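Local coordinates for hypothetical protein PH1136 (Pyrococcus horikoshii, PDB 1IXL) that is of unknown function but adopts a hot-dog fold and probably hydrolyses acyl-CoA thioesters, at residues V4-H9 / M60-P66; E65-G71 / F119-E125; D85-A91 / V103-R109. All blocks are in the same frame, centred on the assembly; numbering follows the deposited sequence.

Contact 1. Residues V4-H9 / M60-P66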
# COMPACT_ATOMS: atom_id res chain seq x y z
N VAL A 4 -4.36 15.58 4.78
CA VAL A 4 -3.55 15.50 5.99
C VAL A 4 -2.15 15.27 5.47
O VAL A 4 -1.98 14.61 4.44
CB VAL A 4 -3.99 14.31 6.87
CG1 VAL A 4 -3.26 14.34 8.19
CG2 VAL A 4 -5.49 14.37 7.09
N GLU A 5 -1.16 15.83 6.14
CA GLU A 5 0.21 15.62 5.71
C GLU A 5 0.63 14.20 6.08
O GLU A 5 0.06 13.57 6.98
CB GLU A 5 1.15 16.65 6.37
CG GLU A 5 0.87 16.89 7.84
CD GLU A 5 1.66 18.07 8.41
OE1 GLU A 5 1.70 19.14 7.74
OE2 GLU A 5 2.21 17.94 9.52
N GLN A 6 1.63 13.68 5.36
CA GLN A 6 2.12 12.34 5.63
C GLN A 6 2.90 12.35 6.94
O GLN A 6 3.91 13.06 7.07
CB GLN A 6 3.03 11.88 4.50
CG GLN A 6 3.33 10.42 4.60
CD GLN A 6 3.98 9.88 3.36
OE1 GLN A 6 3.82 10.42 2.27
NE2 GLN A 6 4.71 8.78 3.51
N ARG A 7 2.47 11.53 7.90
CA ARG A 7 3.16 11.51 9.19
C ARG A 7 4.01 10.27 9.48
O ARG A 7 4.58 10.14 10.56
CB ARG A 7 2.13 11.66 10.31
CG ARG A 7 1.31 12.94 10.25
CD ARG A 7 0.25 12.89 11.33
NE ARG A 7 0.84 12.87 12.67
CZ ARG A 7 0.26 12.32 13.73
NH1 ARG A 7 -0.93 11.74 13.61
NH2 ARG A 7 0.87 12.34 14.91
N THR A 8 4.12 9.37 8.51
CA THR A 8 4.90 8.15 8.69
C THR A 8 5.40 7.63 7.36
O THR A 8 4.87 8.01 6.32
CB THR A 8 4.04 7.03 9.34
OG1 THR A 8 4.87 5.89 9.62
CG2 THR A 8 2.91 6.59 8.38
N HIS A 9 6.42 6.77 7.40
CA HIS A 9 6.97 6.16 6.20
C HIS A 9 7.34 7.22 5.17
O HIS A 9 7.17 7.00 3.97
CB HIS A 9 5.93 5.20 5.58
CG HIS A 9 5.79 3.89 6.31
ND1 HIS A 9 5.46 3.81 7.65
CD2 HIS A 9 5.99 2.62 5.89
CE1 HIS A 9 5.46 2.54 8.02
NE2 HIS A 9 5.78 1.79 6.98
N MSE A 60 -0.34 1.66 5.39
CA MSE A 60 0.35 2.44 6.41
C MSE A 60 -0.15 3.88 6.37
O MSE A 60 -0.26 4.54 7.41
CB MSE A 60 1.87 2.42 6.19
CG MSE A 60 2.55 1.04 6.25
SE MSE A 60 2.48 0.22 7.86
CE MSE A 60 0.99 -0.41 7.80
N LEU A 61 -0.46 4.40 5.17
CA LEU A 61 -0.94 5.79 5.08
C LEU A 61 -2.41 5.93 5.41
O LEU A 61 -2.86 7.03 5.75
CB LEU A 61 -0.64 6.41 3.71
CG LEU A 61 0.87 6.49 3.42
CD1 LEU A 61 1.15 7.27 2.13
CD2 LEU A 61 1.57 7.16 4.58
N ALA A 62 -3.17 4.85 5.32
CA ALA A 62 -4.57 4.93 5.69
C ALA A 62 -4.62 5.12 7.22
O ALA A 62 -5.56 5.70 7.75
CB ALA A 62 -5.32 3.67 5.27
N VAL A 63 -3.60 4.63 7.93
CA VAL A 63 -3.56 4.80 9.40
C VAL A 63 -2.83 6.10 9.67
O VAL A 63 -3.25 6.90 10.50
CB VAL A 63 -2.85 3.63 10.09
CG1 VAL A 63 -2.77 3.89 11.61
CG2 VAL A 63 -3.62 2.33 9.80
N ASN A 64 -1.71 6.29 8.98
CA ASN A 64 -0.93 7.52 9.05
C ASN A 64 -0.57 7.99 10.45
O ASN A 64 -0.77 9.15 10.80
CB ASN A 64 -1.67 8.63 8.29
CG ASN A 64 -0.79 9.84 8.01
OD1 ASN A 64 0.41 9.70 7.77
ND2 ASN A 64 -1.39 11.03 8.03
N GLU A 65 -0.01 7.08 11.23
CA GLU A 65 0.42 7.36 12.59
C GLU A 65 1.92 7.09 12.51
O GLU A 65 2.33 6.09 11.93
CB GLU A 65 -0.27 6.39 13.54
CG GLU A 65 -0.58 6.97 14.86
CD GLU A 65 -1.95 7.60 14.91
OE1 GLU A 65 -2.93 6.85 15.10
OE2 GLU A 65 -2.04 8.84 14.75
N PRO A 66 2.76 7.97 13.08
CA PRO A 66 4.22 7.78 13.04
C PRO A 66 4.78 6.37 13.25
O PRO A 66 5.58 5.87 12.44
CB PRO A 66 4.72 8.75 14.10
CG PRO A 66 3.71 9.90 14.00
CD PRO A 66 2.40 9.17 13.87
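N64 receives the N-terminal segment 4-9 with both ends of its side-chain amide, just where the long helix of the hot-dog fold, 48-63, gives way to loop. OD1 takes the backbone N-H of R7 on a lone pair at 2.8 Å, nearly straight at 167°. ND2 gives a second bond, to E5 O (3.1 Å), which lies close to the amide plane. Two bonds to backbone atoms two residues apart fix the rotation of this buried amide. CG of N64 is anti to its own N (chi1 -166°), on a residue that has already left helical geometry with positive phi.

R7 then runs over the turn that follows. Its guanidinium lies with one face over P66 CD, and NH1 makes a weak, bent salt bridge to OE2 of E65, 3.3 Å away, the guanidinium and carboxylate planes being steeply inclined. T8 is the buried member of the segment: OG1 donates to P66 O at 2.9 Å, coming from above the carbonyl plane, and CB rests on E65 O. H9 ND1 donates to this same hydroxyl oxygen, which sits at the ring edge, in the imidazole plane, so the ring is held by its edge while M60 CG, of a selenomethionine, sits over one face in a CH-pi contact 3.7 Å from the centroid.

Farther out, Q6 lays its CG and amide across the methyls of L61. Its NE2 donates to T8 O within the segment and also hydrogen-bonds the hydroxyl of Y57 on the helix. Both leucine methyls touch the amide: CD2 comes to 3.7 Å from Q6 NE2, and CD1 also reaches OE1.

Contact 2. Residues E65-G71 / F119-E125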
# COMPACT_ATOMS: atom_id res chain seq x y z
N GLU A 65 -0.01 7.08 11.23
CA GLU A 65 0.42 7.36 12.59
C GLU A 65 1.92 7.09 12.51
O GLU A 65 2.33 6.09 11.93
CB GLU A 65 -0.27 6.39 13.54
CG GLU A 65 -0.58 6.97 14.86
CD GLU A 65 -1.95 7.60 14.91
OE1 GLU A 65 -2.93 6.85 15.10
OE2 GLU A 65 -2.04 8.84 14.75
N PRO A 66 2.76 7.97 13.08
CA PRO A 66 4.22 7.78 13.04
C PRO A 66 4.78 6.37 13.25
O PRO A 66 5.58 5.87 12.44
CB PRO A 66 4.72 8.75 14.10
CG PRO A 66 3.71 9.90 14.00
CD PRO A 66 2.40 9.17 13.87
N THR A 67 4.35 5.74 14.34
CA THR A 67 4.80 4.40 14.70
C THR A 67 4.05 3.22 14.07
O THR A 67 4.25 2.07 14.49
CB THR A 67 4.73 4.22 16.23
OG1 THR A 67 3.37 4.38 16.65
CG2 THR A 67 5.60 5.26 16.93
N VAL A 68 3.19 3.46 13.08
CA VAL A 68 2.42 2.34 12.52
C VAL A 68 3.33 1.29 11.85
O VAL A 68 4.36 1.63 11.27
CB VAL A 68 1.35 2.84 11.50
CG1 VAL A 68 2.03 3.45 10.28
CG2 VAL A 68 0.41 1.67 11.10
N VAL A 69 2.98 0.01 11.99
CA VAL A 69 3.75 -1.06 11.37
C VAL A 69 2.81 -2.15 10.87
O VAL A 69 1.68 -2.26 11.32
CB VAL A 69 4.78 -1.68 12.37
CG1 VAL A 69 4.08 -2.42 13.49
CG2 VAL A 69 5.70 -2.62 11.63
N LEU A 70 3.25 -2.96 9.92
CA LEU A 70 2.35 -4.01 9.43
C LEU A 70 2.66 -5.31 10.19
O LEU A 70 3.80 -5.77 10.22
CB LEU A 70 2.53 -4.22 7.92
CG LEU A 70 1.65 -5.32 7.32
CD1 LEU A 70 0.16 -5.01 7.57
CD2 LEU A 70 1.96 -5.41 5.78
N GLY A 71 1.63 -5.89 10.81
CA GLY A 71 1.85 -7.12 11.57
C GLY A 71 1.52 -8.38 10.80
O GLY A 71 2.24 -9.38 10.86
N PHE A 119 -4.98 -5.85 5.69
CA PHE A 119 -3.71 -5.57 6.35
C PHE A 119 -3.99 -5.22 7.82
O PHE A 119 -4.76 -4.30 8.12
CB PHE A 119 -3.00 -4.42 5.63
CG PHE A 119 -2.58 -4.76 4.22
CD1 PHE A 119 -3.54 -4.96 3.23
CD2 PHE A 119 -1.24 -4.97 3.91
CE1 PHE A 119 -3.15 -5.37 1.93
CE2 PHE A 119 -0.85 -5.38 2.64
CZ PHE A 119 -1.80 -5.58 1.65
N TYR A 120 -3.37 -5.98 8.72
CA TYR A 120 -3.53 -5.81 10.17
C TYR A 120 -2.35 -4.98 10.64
O TYR A 120 -1.22 -5.47 10.72
CB TYR A 120 -3.59 -7.18 10.86
CG TYR A 120 -4.68 -8.07 10.31
CD1 TYR A 120 -4.62 -8.56 9.01
CD2 TYR A 120 -5.81 -8.40 11.09
CE1 TYR A 120 -5.63 -9.34 8.48
CE2 TYR A 120 -6.83 -9.18 10.56
CZ TYR A 120 -6.73 -9.65 9.26
OH TYR A 120 -7.73 -10.41 8.71
N CYS A 121 -2.66 -3.72 10.95
CA CYS A 121 -1.68 -2.72 11.35
C CYS A 121 -1.71 -2.38 12.84
O CYS A 121 -2.78 -2.39 13.48
CB CYS A 121 -1.92 -1.45 10.52
SG CYS A 121 -2.30 -1.76 8.75
N TYR A 122 -0.54 -2.05 13.37
CA TYR A 122 -0.41 -1.71 14.79
C TYR A 122 0.28 -0.39 15.01
O TYR A 122 1.36 -0.16 14.48
CB TYR A 122 0.42 -2.78 15.51
CG TYR A 122 -0.28 -4.11 15.59
CD1 TYR A 122 -1.20 -4.37 16.62
CD2 TYR A 122 -0.06 -5.09 14.64
CE1 TYR A 122 -1.88 -5.58 16.68
CE2 TYR A 122 -0.73 -6.30 14.68
CZ TYR A 122 -1.64 -6.55 15.70
OH TYR A 122 -2.33 -7.73 15.72
N VAL A 123 -0.33 0.46 15.82
CA VAL A 123 0.27 1.73 16.16
C VAL A 123 0.97 1.45 17.49
O VAL A 123 0.32 1.15 18.50
CB VAL A 123 -0.82 2.80 16.32
CG1 VAL A 123 -0.20 4.12 16.75
CG2 VAL A 123 -1.57 2.96 15.00
N LEU A 124 2.29 1.53 17.47
CA LEU A 124 3.11 1.23 18.65
C LEU A 124 3.38 2.43 19.54
O LEU A 124 3.31 3.57 19.09
CB LEU A 124 4.45 0.63 18.19
CG LEU A 124 4.34 -0.44 17.09
CD1 LEU A 124 5.72 -0.85 16.58
CD2 LEU A 124 3.61 -1.65 17.62
N GLU A 125 3.68 2.16 20.81
CA GLU A 125 3.99 3.21 21.77
C GLU A 125 5.24 3.92 21.27
O GLU A 125 5.36 5.15 21.33
CB GLU A 125 4.26 2.61 23.16
CG GLU A 125 4.65 3.65 24.21
CD GLU A 125 3.45 4.29 24.90
OE1 GLU A 125 3.15 3.90 26.05
OE2 GLU A 125 2.80 5.17 24.29
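T67 meets L124 with every atom of its side chain. CB lies 3.3 Å from L124 O, OG1 continues to the same oxygen and bonds it at 2.6 Å on a lone pair in the carbonyl plane, and CG2 passes more loosely beside it. The bond depends on chi1 of 61°, which places OG1 between the backbone N and the carbonyl carbon and turns it to the opposing chain. OG1 also touches CG1 of V123, whose two methyls both press on the CB-CG part of E65, the side chains crossing at about a right angle; E65 CG is 3.4 Å from V123 CG1.

Beyond the type I turn of residues 65-68 the two chains become antiparallel strands, 68-77 forming an outer edge of the hot-dog sheet within this chain and 112-123 lying next to it. V69 and Y122 are a hydrogen-bonded pair: Y122 N reaches V69 O almost straight (167°), while V69 N meets Y122 O at a more bent angle. G71 N continues the pairing to Y120 O at 2.9 Å. V69 CG1 packs on CD1 of L124 on the face that also carries Y122, whose ring turns its edge to G71 CA.

On the other face, towards helix 48-63, V68 CG2 touches CB of C121 at 3.9 Å. L70 extends from a chi1 of 179° and forks over the start of the second segment: CD1 touches Y120 O and F119 CB, while CD2 comes in the plane of the F119 ring, 3.7 Å from its CD2 edge atom. The F119 ring also packs against A55 of that helix.

Contact 3. Residues D85-A91 / V103-R109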
# COMPACT_ATOMS: atom_id res chain seq x y z
N ASP A 85 2.49 -1.16 -16.61
CA ASP A 85 1.19 -0.93 -15.99
C ASP A 85 1.38 0.16 -14.93
O ASP A 85 2.42 0.25 -14.30
CB ASP A 85 0.66 -2.19 -15.28
CG ASP A 85 0.21 -3.28 -16.24
OD1 ASP A 85 0.17 -3.04 -17.47
OD2 ASP A 85 -0.12 -4.38 -15.75
N LYS A 86 0.36 1.00 -14.78
CA LYS A 86 0.37 2.04 -13.76
C LYS A 86 -0.65 1.49 -12.77
O LYS A 86 -1.78 1.15 -13.16
CB LYS A 86 -0.13 3.36 -14.33
CG LYS A 86 -0.27 4.45 -13.27
CD LYS A 86 -1.28 5.51 -13.69
CE LYS A 86 -1.86 6.22 -12.50
NZ LYS A 86 -0.78 6.78 -11.66
N LEU A 87 -0.26 1.40 -11.51
CA LEU A 87 -1.14 0.85 -10.48
C LEU A 87 -1.53 1.88 -9.43
O LEU A 87 -0.75 2.78 -9.13
CB LEU A 87 -0.45 -0.31 -9.76
CG LEU A 87 0.19 -1.43 -10.60
CD1 LEU A 87 0.87 -2.46 -9.66
CD2 LEU A 87 -0.89 -2.12 -11.46
N VAL A 88 -2.74 1.75 -8.90
CA VAL A 88 -3.20 2.64 -7.84
C VAL A 88 -3.79 1.80 -6.69
O VAL A 88 -4.75 1.07 -6.87
CB VAL A 88 -4.30 3.62 -8.30
CG1 VAL A 88 -4.73 4.50 -7.11
CG2 VAL A 88 -3.80 4.48 -9.45
N ALA A 89 -3.20 1.92 -5.51
CA ALA A 89 -3.69 1.20 -4.36
C ALA A 89 -4.60 2.14 -3.55
O ALA A 89 -4.23 3.28 -3.29
CB ALA A 89 -2.51 0.75 -3.50
N LYS A 90 -5.79 1.64 -3.19
CA LYS A 90 -6.76 2.38 -2.39
C LYS A 90 -6.95 1.62 -1.07
O LYS A 90 -7.44 0.50 -1.06
CB LYS A 90 -8.08 2.52 -3.17
CG LYS A 90 -7.85 3.29 -4.48
CD LYS A 90 -9.13 3.60 -5.25
CE LYS A 90 -8.76 4.13 -6.64
NZ LYS A 90 -9.99 4.41 -7.45
N ALA A 91 -6.56 2.26 0.03
CA ALA A 91 -6.60 1.66 1.37
C ALA A 91 -7.57 2.36 2.33
O ALA A 91 -7.54 3.57 2.45
CB ALA A 91 -5.20 1.69 1.97
N VAL A 103 -7.09 -2.81 7.81
CA VAL A 103 -7.22 -1.98 6.62
C VAL A 103 -7.43 -2.85 5.40
O VAL A 103 -6.72 -3.83 5.20
CB VAL A 103 -5.94 -1.16 6.43
CG1 VAL A 103 -6.04 -0.29 5.19
CG2 VAL A 103 -5.68 -0.33 7.69
N GLU A 104 -8.42 -2.52 4.59
CA GLU A 104 -8.66 -3.28 3.38
C GLU A 104 -7.97 -2.50 2.27
O GLU A 104 -8.02 -1.27 2.25
CB GLU A 104 -10.16 -3.40 3.09
CG GLU A 104 -10.47 -4.11 1.78
CD GLU A 104 -11.95 -4.41 1.62
OE1 GLU A 104 -12.77 -3.48 1.83
OE2 GLU A 104 -12.29 -5.56 1.26
N VAL A 105 -7.31 -3.20 1.36
CA VAL A 105 -6.64 -2.51 0.27
C VAL A 105 -6.94 -3.23 -1.04
O VAL A 105 -6.99 -4.46 -1.10
CB VAL A 105 -5.08 -2.48 0.44
CG1 VAL A 105 -4.46 -1.71 -0.69
CG2 VAL A 105 -4.69 -1.84 1.77
N LYS A 106 -7.18 -2.45 -2.07
CA LYS A 106 -7.42 -3.01 -3.38
C LYS A 106 -6.49 -2.24 -4.30
O LYS A 106 -6.39 -1.01 -4.20
CB LYS A 106 -8.89 -2.81 -3.80
CG LYS A 106 -9.81 -3.88 -3.23
CD LYS A 106 -11.11 -3.97 -4.01
CE LYS A 106 -12.26 -3.35 -3.25
NZ LYS A 106 -12.51 -4.13 -2.01
N VAL A 107 -5.76 -2.96 -5.14
CA VAL A 107 -4.86 -2.30 -6.06
C VAL A 107 -5.50 -2.39 -7.44
O VAL A 107 -5.89 -3.48 -7.86
CB VAL A 107 -3.49 -2.96 -6.07
CG1 VAL A 107 -2.58 -2.24 -7.08
CG2 VAL A 107 -2.87 -2.90 -4.66
N TYR A 108 -5.61 -1.25 -8.12
CA TYR A 108 -6.23 -1.18 -9.45
C TYR A 108 -5.29 -0.83 -10.59
O TYR A 108 -4.27 -0.17 -10.40
CB TYR A 108 -7.33 -0.09 -9.48
CG TYR A 108 -8.45 -0.27 -8.47
CD1 TYR A 108 -8.28 0.08 -7.13
CD2 TYR A 108 -9.66 -0.83 -8.85
CE1 TYR A 108 -9.29 -0.13 -6.19
CE2 TYR A 108 -10.68 -1.05 -7.93
CZ TYR A 108 -10.50 -0.70 -6.60
OH TYR A 108 -11.51 -0.93 -5.69
N ARG A 109 -5.65 -1.28 -11.79
CA ARG A 109 -4.93 -0.92 -13.00
C ARG A 109 -6.16 -0.39 -13.74
O ARG A 109 -6.95 -1.16 -14.26
CB ARG A 109 -4.34 -2.13 -13.72
CG ARG A 109 -3.66 -1.76 -15.04
CD ARG A 109 -3.03 -2.99 -15.64
NE ARG A 109 -4.03 -4.03 -15.81
CZ ARG A 109 -3.76 -5.33 -15.71
NH1 ARG A 109 -2.53 -5.73 -15.44
NH2 ARG A 109 -4.73 -6.22 -15.86
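OD2 of D85 is gripped by two donors: NH1 of R109 reaches it across the contact at 2.8 Å, and the backbone N of K82 bonds it from the preceding loop. The arginine comes from above the carboxylate plane; a single N-H, from NH1, makes the bridge, with the two flat groups 73° apart. R109 CD lies alongside the carboxylate too, and the bend at chi3 (56°) turns the guanidinium back towards D85. Its NH1 also bonds P80 O, and NH2 pairs with E112. A leucine in place of R109 would probably leave the D85 carboxylate and that of E112 without this shared positive mate, and P80 O without its donor.

From there the strands form a regular antiparallel hairpin. V88 and Y108 are a hydrogen-bonded pair, with Y108 N to V88 O at 2.8 Å, and K90 and K106 are the next, K90 N meeting K106 O at 2.9 Å. Y108 lies across the extended K90 chain at about a right angle: CD of the lysine is 3.8 Å from CE1, and NZ stands over the ring face, 4.9 Å from its centroid, in a cation-pi contact. V88 O meets the edge of the same ring.

The opposite face is apolar. A91 CB nestles against V105 CG2 (3.6 Å) and V103 CG1, A89 CB against V107 CG2, and L87 CB against V107 CG1. This side faces helix 48-63, with L54 over L87 and A89, A55 by V105 and A58 by A91, while strands 27-33 and 112-123 flank the hairpin.

In the fold
Following the chain from the N terminus, contact 1 closes first, bringing the leading segment 4-9 onto the end of helix 48-63 across a loop that includes strands 19-24 and 27-33. Contact 2 opens where contact 1 ends, sharing E65 and P66 with it, and closes only when strand 112-123 returns to pair with strand 68-77. Contact 3, the hairpin of strands 86-97 and 100-109, is nested within that loop. Contacts 2 and 3 lie in one sheet, their centres about 19 Å apart, and meet where F119 adjoins V103 and V105. On the same helical end as contact 1, A62 and V63 pack on A91 and V103 of contact 3, tying the helix to the hairpin.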